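Local coordinates for C381 turret protein (Sulfolobus turreted icosahedral virus, PDB 4IND) that builds the pentameric turrets of the archaeal virus capsid, each subunit carrying three jelly-roll domains in a row, at the interface of chains A and B. Coordinates in Å, arbitrary orientation; residue numbers count along the deposited sequence, not the author numbering. Chains: chain A/B, C381 turret protein.

Contact 1: the interface of chains A and B. Residues chain A 271, 301, 370, 372; chain B 329-332, 335-336, 344.
Aromatic packing dominates this patch. The A:Phe271 ring, its CG anti to the backbone N (chi1 177°), meets the B:Trp331 indole edge-to-face, the planes 77° apart. Its CD1-CE1 edge bears on one face of the six-membered ring, with CD1 of A:Phe271 3.4 Å from CE3 of B:Trp331. One face of the phenyl lies over the backbone of B:Trp331 and B:Asp332, the amide N of B:Asp332 above its centre, while CB of B:Asp332 packs 3.4 Å from CE2 of A:Phe271. The far rim of the indole is hemmed in by CG2 of A:Val372 and by CE2 of A:Tyr301, which meets the indole edge in its plane. CD1 of A:Ile370 reaches CA of B:Gly336 at 3.8 Å.

Polar links flank the aromatic core. The amide N of A:Phe271 donates a nearly straight bond of 2.8 Å to the carbonyl O of B:Thr329, approaching in the carbonyl plane. Water 1 joins the A:Tyr301 hydroxyl to B:Gly336 O. Within chain B, NE1 of B:Trp344 holds B:Val330 O at 2.8 Å, which probably steadies the segment that presents B:Trp331.

Strands 266-278, 295-305 and 365-377 of the chain A third domain thus receive the short strands 328-329 and 331-332 and helix 333-336 of chain B.

Contact 2: the interface of chains A and B. Residues chain A 151-154; chain B 76-78, 125, 147, 172, 174.
The loop 151-154 of chain A settles on chain B where the 76-77 loop, the start of strand 78-88 and the ends of strands 138-147 and 168-172 come together, beside B:Glu125. A:Asn153 sits at the centre. B:Arg172, bent at chi3 (74°), turns its guanidinium end-on to A:Asn153 OD1, so that NH1 at 3.1 Å and NH2 at 3.2 Å both donate to this amide oxygen, which lies in the guanidinium plane. The amide ND2 of A:Asn153 donates to the backbone O of B:Glu77 at 2.8 Å from above the carbonyl plane. B:Arg147 comes tip to tip with the same amide, the planes nearly parallel, but aims no N-H at its oxygen; NH1 of B:Arg147 instead donates to OE1 of B:Gln76 at 2.9 Å, which probably helps to orient the guanidinium.

A:Arg154, extended from CG to NE, grips B:Glu125 side-on: NE bonds OE2 and NH2 bonds OE1, each at 2.8 Å and each on a syn lone pair, the planes 24° apart. B:Arg172 NH1 also donates to OE2 from above the carboxylate plane, so B:Glu125 probably offsets the charge of both arginines. Water 2 ties A:Arg154 N to this OE2.

The site probably anchors the loop leading into strand 155-158 on the neighbouring turret subunit, helping hold the two together.

Contact 3: the interface of chains A and B. Residues chain A 19, 21, 23-24, 54, 56, 85, 142; chain B 12-15, 34, 72-74.
A:Lys21 and B:Asp73 cross at about a right angle. The lysine is extended, with CG anti to the backbone N (chi1 -172°), and its tip enters a pocket of chain B oxygens: NZ bonds OD2 of B:Asp73 at 2.7 Å on the syn lone pair. The same NZ of A:Lys21 also bonds the carbonyl O of B:Ala12 at 2.9 Å and that of B:Ala14. A:Lys54, also extended, runs over the methyl of B:Ala12 and meets B:Asp72 tip to tip, NZ lying 2.7 Å from OD2. A:Lys85 crosses B:Asp72 obliquely, bent at chi3 and chi4 so that NZ bonds the backbone O of B:Asp72 at 2.8 Å.

The carboxylate of A:Glu142 lies across B:Asp73, its OE2 taking the amide N of B:Glu74 at 2.7 Å. The hydroxyl of A:Tyr19 donates to this OE2 at 2.5 Å from above the carboxylate plane, and water 4 connects it to B:Asp73. The tyrosine edge is lined by the aliphatic part of B:Lys15, whose backbone N is held by OE2 of A:Glu24 at 2.8 Å, while OG of A:Ser23 donates to B:Asn13 O on a lone pair. Water 3 bridges A:Lys54 NZ to B:Asp73 OD1 and B:Ser34 O.

This network of opposite charges and backbone bonds probably fastens the first domains of adjacent turret subunits together.

Contact 1: the interface of chains A and B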
loop_
_atom_site.group_PDB
_atom_site.type_symbol
_atom_site.label_atom_id
_atom_site.label_comp_id
_atom_site.label_asym_id
_atom_site.label_seq_id
_atom_site.Cartn_x
_atom_site.Cartn_y
_atom_site.Cartn_z
ATOM N N PHE A 271 -14.464 6.614 29.839
ATOM C CA PHE A 271 -13.899 6.840 31.145
ATOM C C PHE A 271 -14.791 6.044 32.089
ATOM O O PHE A 271 -16.001 6.275 32.153
ATOM C CB PHE A 271 -13.984 8.331 31.469
ATOM C CG PHE A 271 -13.484 8.704 32.833
ATOM C CD1 PHE A 271 -12.266 9.366 32.977
ATOM C CD2 PHE A 271 -14.235 8.436 33.973
ATOM C CE1 PHE A 271 -11.794 9.746 34.238
ATOM C CE2 PHE A 271 -13.774 8.813 35.249
ATOM C CZ PHE A 271 -12.552 9.471 35.378
ATOM N N TYR A 301 -5.121 5.250 30.049
ATOM C CA TYR A 301 -4.849 5.922 31.322
ATOM C C TYR A 301 -5.546 5.212 32.468
ATOM O O TYR A 301 -6.679 4.748 32.324
ATOM C CB TYR A 301 -5.346 7.357 31.256
ATOM C CG TYR A 301 -5.169 8.141 32.553
ATOM C CD1 TYR A 301 -3.937 8.687 32.890
ATOM C CD2 TYR A 301 -6.241 8.356 33.412
ATOM C CE1 TYR A 301 -3.772 9.420 34.078
ATOM C CE2 TYR A 301 -6.097 9.077 34.597
ATOM C CZ TYR A 301 -4.856 9.602 34.924
ATOM O OH TYR A 301 -4.699 10.330 36.094
ATOM N N ILE A 370 -10.022 4.458 38.256
ATOM C CA ILE A 370 -10.578 5.063 37.061
ATOM C C ILE A 370 -9.719 4.626 35.887
ATOM O O ILE A 370 -8.504 4.413 36.021
ATOM C CB ILE A 370 -10.675 6.595 37.141
ATOM C CG1 ILE A 370 -9.292 7.227 37.112
ATOM C CG2 ILE A 370 -11.418 7.040 38.388
ATOM C CD1 ILE A 370 -9.319 8.697 37.461
ATOM N N VAL A 372 -9.427 4.978 31.410
ATOM C CA VAL A 372 -9.865 5.420 30.098
ATOM C C VAL A 372 -9.397 4.374 29.113
ATOM O O VAL A 372 -8.215 4.027 29.094
ATOM C CB VAL A 372 -9.262 6.778 29.719
ATOM C CG1 VAL A 372 -9.640 7.119 28.290
ATOM C CG2 VAL A 372 -9.760 7.854 30.681
ATOM N N THR B 329 -19.367 8.797 28.701
ATOM C CA THR B 329 -18.467 9.694 29.415
ATOM C C THR B 329 -17.038 9.443 28.963
ATOM O O THR B 329 -16.561 8.313 28.992
ATOM C CB THR B 329 -18.577 9.480 30.928
ATOM O OG1 THR B 329 -19.918 9.767 31.345
ATOM C CG2 THR B 329 -17.622 10.409 31.689
ATOM N N VAL B 330 -16.361 10.498 28.524
ATOM C CA VAL B 330 -14.977 10.365 28.063
ATOM C C VAL B 330 -14.012 10.991 29.064
ATOM O O VAL B 330 -12.809 10.693 29.051
ATOM C CB VAL B 330 -14.763 10.961 26.648
ATOM C CG1 VAL B 330 -15.449 10.092 25.606
ATOM C CG2 VAL B 330 -15.296 12.383 26.587
ATOM N N TRP B 331 -14.539 11.851 29.930
ATOM C CA TRP B 331 -13.766 12.356 31.061
ATOM C C TRP B 331 -14.679 12.854 32.154
ATOM O O TRP B 331 -15.683 13.515 31.879
ATOM C CB TRP B 331 -12.785 13.456 30.650
ATOM C CG TRP B 331 -11.819 13.776 31.782
ATOM C CD1 TRP B 331 -11.856 14.857 32.630
ATOM C CD2 TRP B 331 -10.712 12.980 32.204
ATOM N NE1 TRP B 331 -10.833 14.778 33.538
ATOM C CE2 TRP B 331 -10.114 13.625 33.302
ATOM C CE3 TRP B 331 -10.163 11.766 31.760
ATOM C CZ2 TRP B 331 -8.994 13.116 33.965
ATOM C CZ3 TRP B 331 -9.049 11.254 32.416
ATOM C CH2 TRP B 331 -8.472 11.930 33.498
ATOM N N ASP B 332 -14.344 12.506 33.393
ATOM C CA ASP B 332 -15.090 12.964 34.558
ATOM C C ASP B 332 -14.188 13.905 35.342
ATOM O O ASP B 332 -13.193 13.476 35.916
ATOM C CB ASP B 332 -15.498 11.763 35.408
ATOM C CG ASP B 332 -16.358 12.144 36.579
ATOM O OD1 ASP B 332 -16.200 13.272 37.090
ATOM O OD2 ASP B 332 -17.185 11.314 37.002
ATOM N N ALA B 335 -14.121 13.016 39.260
ATOM C CA ALA B 335 -13.435 11.776 39.606
ATOM C C ALA B 335 -12.004 11.752 39.109
ATOM O O ALA B 335 -11.131 11.172 39.756
ATOM C CB ALA B 335 -14.202 10.586 39.048
ATOM N N GLY B 336 -11.763 12.376 37.957
ATOM C CA GLY B 336 -10.465 12.301 37.305
ATOM C C GLY B 336 -9.568 13.517 37.461
ATOM O O GLY B 336 -8.364 13.431 37.217
ATOM N N TRP B 344 -4.812 11.273 26.712
ATOM C CA TRP B 344 -6.244 11.382 26.425
ATOM C C TRP B 344 -6.450 11.882 25.007
ATOM O O TRP B 344 -5.958 12.944 24.639
ATOM C CB TRP B 344 -6.884 12.344 27.418
ATOM C CG TRP B 344 -8.389 12.381 27.434
ATOM C CD1 TRP B 344 -9.228 11.509 28.077
ATOM C CD2 TRP B 344 -9.230 13.385 26.840
ATOM N NE1 TRP B 344 -10.538 11.901 27.904
ATOM C CE2 TRP B 344 -10.566 13.047 27.164
ATOM C CE3 TRP B 344 -8.977 14.535 26.084
ATOM C CZ2 TRP B 344 -11.651 13.829 26.741
ATOM C CZ3 TRP B 344 -10.058 15.318 25.668
ATOM C CH2 TRP B 344 -11.384 14.957 26.002
HETATM O O HOH W 1 -6.843 10.816 37.317
#

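Contact 2: the interface of chains A and B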
loop_
_atom_site.group_PDB
_atom_site.type_symbol
_atom_site.label_atom_id
_atom_site.label_comp_id
_atom_site.label_asym_id
_atom_site.label_seq_id
_atom_site.Cartn_x
_atom_site.Cartn_y
_atom_site.Cartn_z
ATOM N N LYS A 151 -8.209 -5.866 -5.421
ATOM C CA LYS A 151 -8.802 -4.689 -6.029
ATOM C C LYS A 151 -9.976 -4.208 -5.187
ATOM O O LYS A 151 -10.907 -3.573 -5.693
ATOM C CB LYS A 151 -9.246 -5.025 -7.454
ATOM C CG LYS A 151 -8.085 -5.441 -8.361
ATOM C CD LYS A 151 -8.577 -6.065 -9.661
ATOM C CE LYS A 151 -7.527 -5.947 -10.764
ATOM N NZ LYS A 151 -6.217 -6.576 -10.415
ATOM N N GLY A 152 -9.926 -4.536 -3.897
ATOM C CA GLY A 152 -10.871 -4.008 -2.941
ATOM C C GLY A 152 -12.231 -4.654 -3.026
ATOM O O GLY A 152 -13.205 -4.086 -2.536
ATOM N N ASN A 153 -12.312 -5.836 -3.634
ATOM C CA ASN A 153 -13.580 -6.559 -3.630
ATOM C C ASN A 153 -13.860 -7.243 -2.307
ATOM O O ASN A 153 -12.972 -7.413 -1.483
ATOM C CB ASN A 153 -13.665 -7.547 -4.792
ATOM C CG ASN A 153 -13.930 -6.846 -6.106
ATOM O OD1 ASN A 153 -14.476 -5.736 -6.127
ATOM N ND2 ASN A 153 -13.532 -7.472 -7.207
ATOM N N ARG A 154 -15.112 -7.619 -2.107
ATOM C CA ARG A 154 -15.521 -8.290 -0.898
ATOM C C ARG A 154 -16.367 -9.471 -1.294
ATOM O O ARG A 154 -16.830 -9.562 -2.435
ATOM C CB ARG A 154 -16.382 -7.350 -0.045
ATOM C CG ARG A 154 -17.551 -6.753 -0.825
ATOM C CD ARG A 154 -18.509 -5.983 0.091
ATOM N NE ARG A 154 -19.545 -5.291 -0.684
ATOM C CZ ARG A 154 -20.445 -4.470 -0.148
ATOM N NH1 ARG A 154 -20.422 -4.241 1.148
ATOM N NH2 ARG A 154 -21.366 -3.887 -0.898
ATOM N N GLN B 76 -16.279 -9.268 -13.674
ATOM C CA GLN B 76 -15.552 -9.236 -12.418
ATOM C C GLN B 76 -16.306 -8.289 -11.497
ATOM O O GLN B 76 -16.768 -7.244 -11.937
ATOM C CB GLN B 76 -14.144 -8.697 -12.645
ATOM C CG GLN B 76 -13.285 -8.677 -11.400
ATOM C CD GLN B 76 -11.853 -8.316 -11.721
ATOM O OE1 GLN B 76 -11.508 -7.137 -11.836
ATOM N NE2 GLN B 76 -11.011 -9.332 -11.884
ATOM N N GLU B 77 -16.435 -8.641 -10.227
ATOM C CA GLU B 77 -17.214 -7.783 -9.329
ATOM C C GLU B 77 -16.476 -6.476 -9.082
ATOM O O GLU B 77 -15.253 -6.425 -9.164
ATOM C CB GLU B 77 -17.504 -8.505 -8.009
ATOM C CG GLU B 77 -18.513 -9.643 -8.187
ATOM C CD GLU B 77 -19.104 -10.136 -6.868
ATOM O OE1 GLU B 77 -18.370 -10.135 -5.850
ATOM O OE2 GLU B 77 -20.302 -10.522 -6.864
ATOM N N GLY B 78 -17.221 -5.411 -8.795
ATOM C CA GLY B 78 -16.604 -4.124 -8.517
ATOM C C GLY B 78 -17.482 -2.985 -8.980
ATOM O O GLY B 78 -18.603 -3.197 -9.457
ATOM N N GLU B 125 -22.351 -6.442 -8.212
ATOM C CA GLU B 125 -22.434 -7.256 -7.003
ATOM C C GLU B 125 -23.847 -7.829 -6.968
ATOM O O GLU B 125 -24.768 -7.250 -7.555
ATOM C CB GLU B 125 -22.217 -6.402 -5.746
ATOM C CG GLU B 125 -20.764 -6.144 -5.388
ATOM C CD GLU B 125 -20.590 -5.540 -3.990
ATOM O OE1 GLU B 125 -21.560 -4.947 -3.466
ATOM O OE2 GLU B 125 -19.480 -5.657 -3.423
ATOM N N ARG B 147 -13.191 -0.411 -14.106
ATOM C CA ARG B 147 -13.317 -0.296 -12.671
ATOM C C ARG B 147 -12.627 0.991 -12.201
ATOM O O ARG B 147 -11.522 1.303 -12.611
ATOM C CB ARG B 147 -12.737 -1.541 -11.984
ATOM C CG ARG B 147 -13.503 -2.830 -12.315
ATOM C CD ARG B 147 -13.005 -4.012 -11.500
ATOM N NE ARG B 147 -13.075 -3.702 -10.073
ATOM C CZ ARG B 147 -12.591 -4.483 -9.112
ATOM N NH1 ARG B 147 -12.005 -5.634 -9.428
ATOM N NH2 ARG B 147 -12.693 -4.111 -7.838
ATOM N N ARG B 172 -20.816 1.555 -4.767
ATOM C CA ARG B 172 -20.202 0.856 -3.641
ATOM C C ARG B 172 -18.821 1.443 -3.477
ATOM O O ARG B 172 -18.102 1.570 -4.460
ATOM C CB ARG B 172 -20.046 -0.638 -3.944
ATOM C CG ARG B 172 -19.298 -1.391 -2.828
ATOM C CD ARG B 172 -18.534 -2.607 -3.314
ATOM N NE ARG B 172 -17.313 -2.257 -4.042
ATOM C CZ ARG B 172 -16.494 -3.170 -4.571
ATOM N NH1 ARG B 172 -16.774 -4.461 -4.454
ATOM N NH2 ARG B 172 -15.398 -2.801 -5.220
ATOM N N ARG B 174 -15.219 0.874 -1.326
ATOM C CA ARG B 174 -14.494 0.076 -0.364
ATOM C C ARG B 174 -13.906 1.014 0.674
ATOM O O ARG B 174 -13.995 2.225 0.524
ATOM C CB ARG B 174 -13.383 -0.694 -1.054
ATOM C CG ARG B 174 -12.386 0.218 -1.715
ATOM C CD ARG B 174 -11.070 -0.486 -1.948
ATOM N NE ARG B 174 -10.149 0.419 -2.610
ATOM C CZ ARG B 174 -10.001 0.527 -3.926
ATOM N NH1 ARG B 174 -10.704 -0.240 -4.760
ATOM N NH2 ARG B 174 -9.129 1.403 -4.408
HETATM O O HOH W 2 -17.071 -6.869 -4.449
#

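Contact 3: the interface of chains A and B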
loop_
_atom_site.group_PDB
_atom_site.type_symbol
_atom_site.label_atom_id
_atom_site.label_comp_id
_atom_site.label_asym_id
_atom_site.label_seq_id
_atom_site.Cartn_x
_atom_site.Cartn_y
_atom_site.Cartn_z
ATOM N N TYR A 19 -12.960 -18.201 -16.341
ATOM C CA TYR A 19 -14.275 -17.763 -16.744
ATOM C C TYR A 19 -14.739 -18.558 -17.959
ATOM O O TYR A 19 -13.968 -18.749 -18.907
ATOM C CB TYR A 19 -14.282 -16.280 -17.079
ATOM C CG TYR A 19 -15.646 -15.882 -17.597
ATOM C CD1 TYR A 19 -16.699 -15.654 -16.719
ATOM C CD2 TYR A 19 -15.888 -15.746 -18.954
ATOM C CE1 TYR A 19 -17.963 -15.291 -17.185
ATOM C CE2 TYR A 19 -17.147 -15.390 -19.430
ATOM C CZ TYR A 19 -18.178 -15.160 -18.542
ATOM O OH TYR A 19 -19.441 -14.828 -19.006
ATOM N N LYS A 21 -18.214 -18.826 -20.576
ATOM C CA LYS A 21 -19.589 -18.563 -20.979
ATOM C C LYS A 21 -19.967 -19.750 -21.839
ATOM O O LYS A 21 -19.419 -19.933 -22.919
ATOM C CB LYS A 21 -19.715 -17.265 -21.781
ATOM C CG LYS A 21 -21.198 -16.924 -22.007
ATOM C CD LYS A 21 -21.402 -15.515 -22.518
ATOM C CE LYS A 21 -22.902 -15.181 -22.585
ATOM N NZ LYS A 21 -23.136 -13.732 -22.933
ATOM N N SER A 23 -22.401 -20.748 -23.582
ATOM C CA SER A 23 -23.019 -20.573 -24.893
ATOM C C SER A 23 -21.992 -20.280 -25.981
ATOM O O SER A 23 -22.356 -20.130 -27.154
ATOM C CB SER A 23 -24.070 -19.465 -24.835
ATOM O OG SER A 23 -23.527 -18.315 -24.230
ATOM N N GLU A 24 -20.711 -20.181 -25.610
ATOM C CA GLU A 24 -19.619 -20.159 -26.592
ATOM C C GLU A 24 -19.068 -21.575 -26.744
ATOM O O GLU A 24 -18.692 -22.215 -25.751
ATOM C CB GLU A 24 -18.466 -19.252 -26.120
ATOM C CG GLU A 24 -18.795 -17.774 -26.010
ATOM C CD GLU A 24 -18.247 -16.972 -27.175
ATOM O OE1 GLU A 24 -18.162 -17.540 -28.284
ATOM O OE2 GLU A 24 -17.899 -15.778 -26.992
ATOM N N LYS A 54 -33.826 -12.538 -23.227
ATOM C CA LYS A 54 -32.475 -12.962 -23.578
ATOM C C LYS A 54 -32.548 -14.415 -24.039
ATOM O O LYS A 54 -33.151 -15.251 -23.371
ATOM C CB LYS A 54 -31.550 -12.840 -22.367
ATOM C CG LYS A 54 -30.142 -13.401 -22.583
ATOM C CD LYS A 54 -29.207 -13.051 -21.409
ATOM C CE LYS A 54 -28.005 -13.977 -21.385
ATOM N NZ LYS A 54 -26.873 -13.449 -20.554
ATOM N N VAL A 56 -30.207 -17.683 -25.243
ATOM C CA VAL A 56 -28.908 -18.349 -25.449
ATOM C C VAL A 56 -29.082 -19.864 -25.684
ATOM O O VAL A 56 -30.115 -20.447 -25.338
ATOM C CB VAL A 56 -27.950 -18.122 -24.274
ATOM C CG1 VAL A 56 -27.633 -16.642 -24.111
ATOM C CG2 VAL A 56 -28.544 -18.689 -22.985
ATOM N N LYS A 85 -23.976 -18.916 -13.236
ATOM C CA LYS A 85 -25.270 -18.437 -13.722
ATOM C C LYS A 85 -26.033 -19.628 -14.249
ATOM O O LYS A 85 -25.572 -20.328 -15.163
ATOM C CB LYS A 85 -25.134 -17.394 -14.842
ATOM C CG LYS A 85 -26.502 -16.805 -15.232
ATOM C CD LYS A 85 -26.426 -15.821 -16.424
ATOM C CE LYS A 85 -25.745 -14.521 -16.033
ATOM N NZ LYS A 85 -26.507 -13.788 -14.999
ATOM N N GLU A 142 -22.978 -19.669 -17.300
ATOM C CA GLU A 142 -21.642 -19.091 -17.081
ATOM C C GLU A 142 -21.048 -19.678 -15.824
ATOM O O GLU A 142 -21.763 -20.054 -14.919
ATOM C CB GLU A 142 -21.681 -17.565 -16.946
ATOM C CG GLU A 142 -22.169 -16.795 -18.164
ATOM C CD GLU A 142 -22.348 -15.287 -17.874
ATOM O OE1 GLU A 142 -23.466 -14.771 -18.106
ATOM O OE2 GLU A 142 -21.373 -14.613 -17.451
ATOM N N ALA B 12 -27.813 -13.813 -27.022
ATOM C CA ALA B 12 -26.783 -13.375 -26.093
ATOM C C ALA B 12 -25.725 -14.426 -25.833
ATOM O O ALA B 12 -25.254 -14.557 -24.706
ATOM C CB ALA B 12 -27.434 -12.920 -24.756
ATOM N N ASN B 13 -25.327 -15.158 -26.872
ATOM C CA ASN B 13 -24.384 -16.245 -26.670
ATOM C C ASN B 13 -22.931 -15.879 -26.424
ATOM O O ASN B 13 -22.187 -16.671 -25.825
ATOM C CB ASN B 13 -24.458 -17.193 -27.844
ATOM C CG ASN B 13 -25.848 -17.731 -28.029
ATOM O OD1 ASN B 13 -26.306 -18.581 -27.251
ATOM N ND2 ASN B 13 -26.562 -17.196 -29.027
ATOM N N ALA B 14 -22.517 -14.720 -26.925
ATOM C CA ALA B 14 -21.094 -14.384 -26.955
ATOM C C ALA B 14 -20.623 -13.808 -25.632
ATOM O O ALA B 14 -21.392 -13.149 -24.921
ATOM C CB ALA B 14 -20.788 -13.389 -28.095
ATOM N N LYS B 15 -19.349 -14.045 -25.330
ATOM C CA LYS B 15 -18.712 -13.531 -24.119
ATOM C C LYS B 15 -18.728 -12.004 -24.153
ATOM O O LYS B 15 -18.560 -11.385 -25.223
ATOM C CB LYS B 15 -17.270 -14.066 -24.050
ATOM C CG LYS B 15 -16.493 -13.768 -22.773
ATOM C CD LYS B 15 -15.170 -14.576 -22.701
ATOM C CE LYS B 15 -15.429 -16.108 -22.782
ATOM N NZ LYS B 15 -14.316 -16.998 -22.239
ATOM N N SER B 34 -24.735 -10.468 -27.503
ATOM C CA SER B 34 -24.456 -10.515 -26.073
ATOM C C SER B 34 -25.246 -9.500 -25.255
ATOM O O SER B 34 -25.963 -9.851 -24.306
ATOM C CB SER B 34 -22.953 -10.338 -25.816
ATOM O OG SER B 34 -22.463 -9.113 -26.322
ATOM N N ASP B 72 -26.218 -8.879 -17.965
ATOM C CA ASP B 72 -26.333 -9.666 -16.735
ATOM C C ASP B 72 -25.172 -10.654 -16.553
ATOM O O ASP B 72 -25.140 -11.437 -15.594
ATOM C CB ASP B 72 -27.691 -10.371 -16.640
ATOM C CG ASP B 72 -27.758 -11.653 -17.444
ATOM O OD1 ASP B 72 -28.518 -12.575 -17.040
ATOM O OD2 ASP B 72 -27.073 -11.725 -18.488
ATOM N N ASP B 73 -24.202 -10.600 -17.455
ATOM C CA ASP B 73 -23.067 -11.523 -17.407
ATOM C C ASP B 73 -22.230 -11.384 -16.142
ATOM O O ASP B 73 -22.236 -10.333 -15.502
ATOM C CB ASP B 73 -22.176 -11.274 -18.622
ATOM C CG ASP B 73 -22.898 -11.517 -19.927
ATOM O OD1 ASP B 73 -23.819 -10.715 -20.244
ATOM O OD2 ASP B 73 -22.542 -12.498 -20.639
ATOM N N GLU B 74 -21.502 -12.445 -15.801
ATOM C CA GLU B 74 -20.676 -12.455 -14.595
ATOM C C GLU B 74 -19.377 -11.654 -14.779
ATOM O O GLU B 74 -18.286 -12.204 -14.687
ATOM C CB GLU B 74 -20.333 -13.882 -14.160
ATOM C CG GLU B 74 -21.518 -14.822 -14.036
ATOM C CD GLU B 74 -22.552 -14.319 -13.055
ATOM O OE1 GLU B 74 -23.680 -14.849 -13.075
ATOM O OE2 GLU B 74 -22.241 -13.404 -12.262
HETATM O O HOH W 3 -25.392 -11.472 -22.262
HETATM O O HOH W 4 -19.819 -12.939 -20.665
#

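The three contacts run along the length of one subunit pair: contact 2 lies about 21 Å from contact 3 and about 41 Å from contact 1, with about 61 Å between contacts 1 and 3, measured between the centres of their C-alpha atoms. Contacts 2 and 3 are joined through chain B residues 72-78, whose first part serves contact 3 and second part contact 2. Strands 78-88 and 138-147 also serve both, through opposite chains. Contact 1 is separate and more apolar. As unlike surfaces meet, each subunit can present both sides to different neighbours, consistent with closing a ring of five.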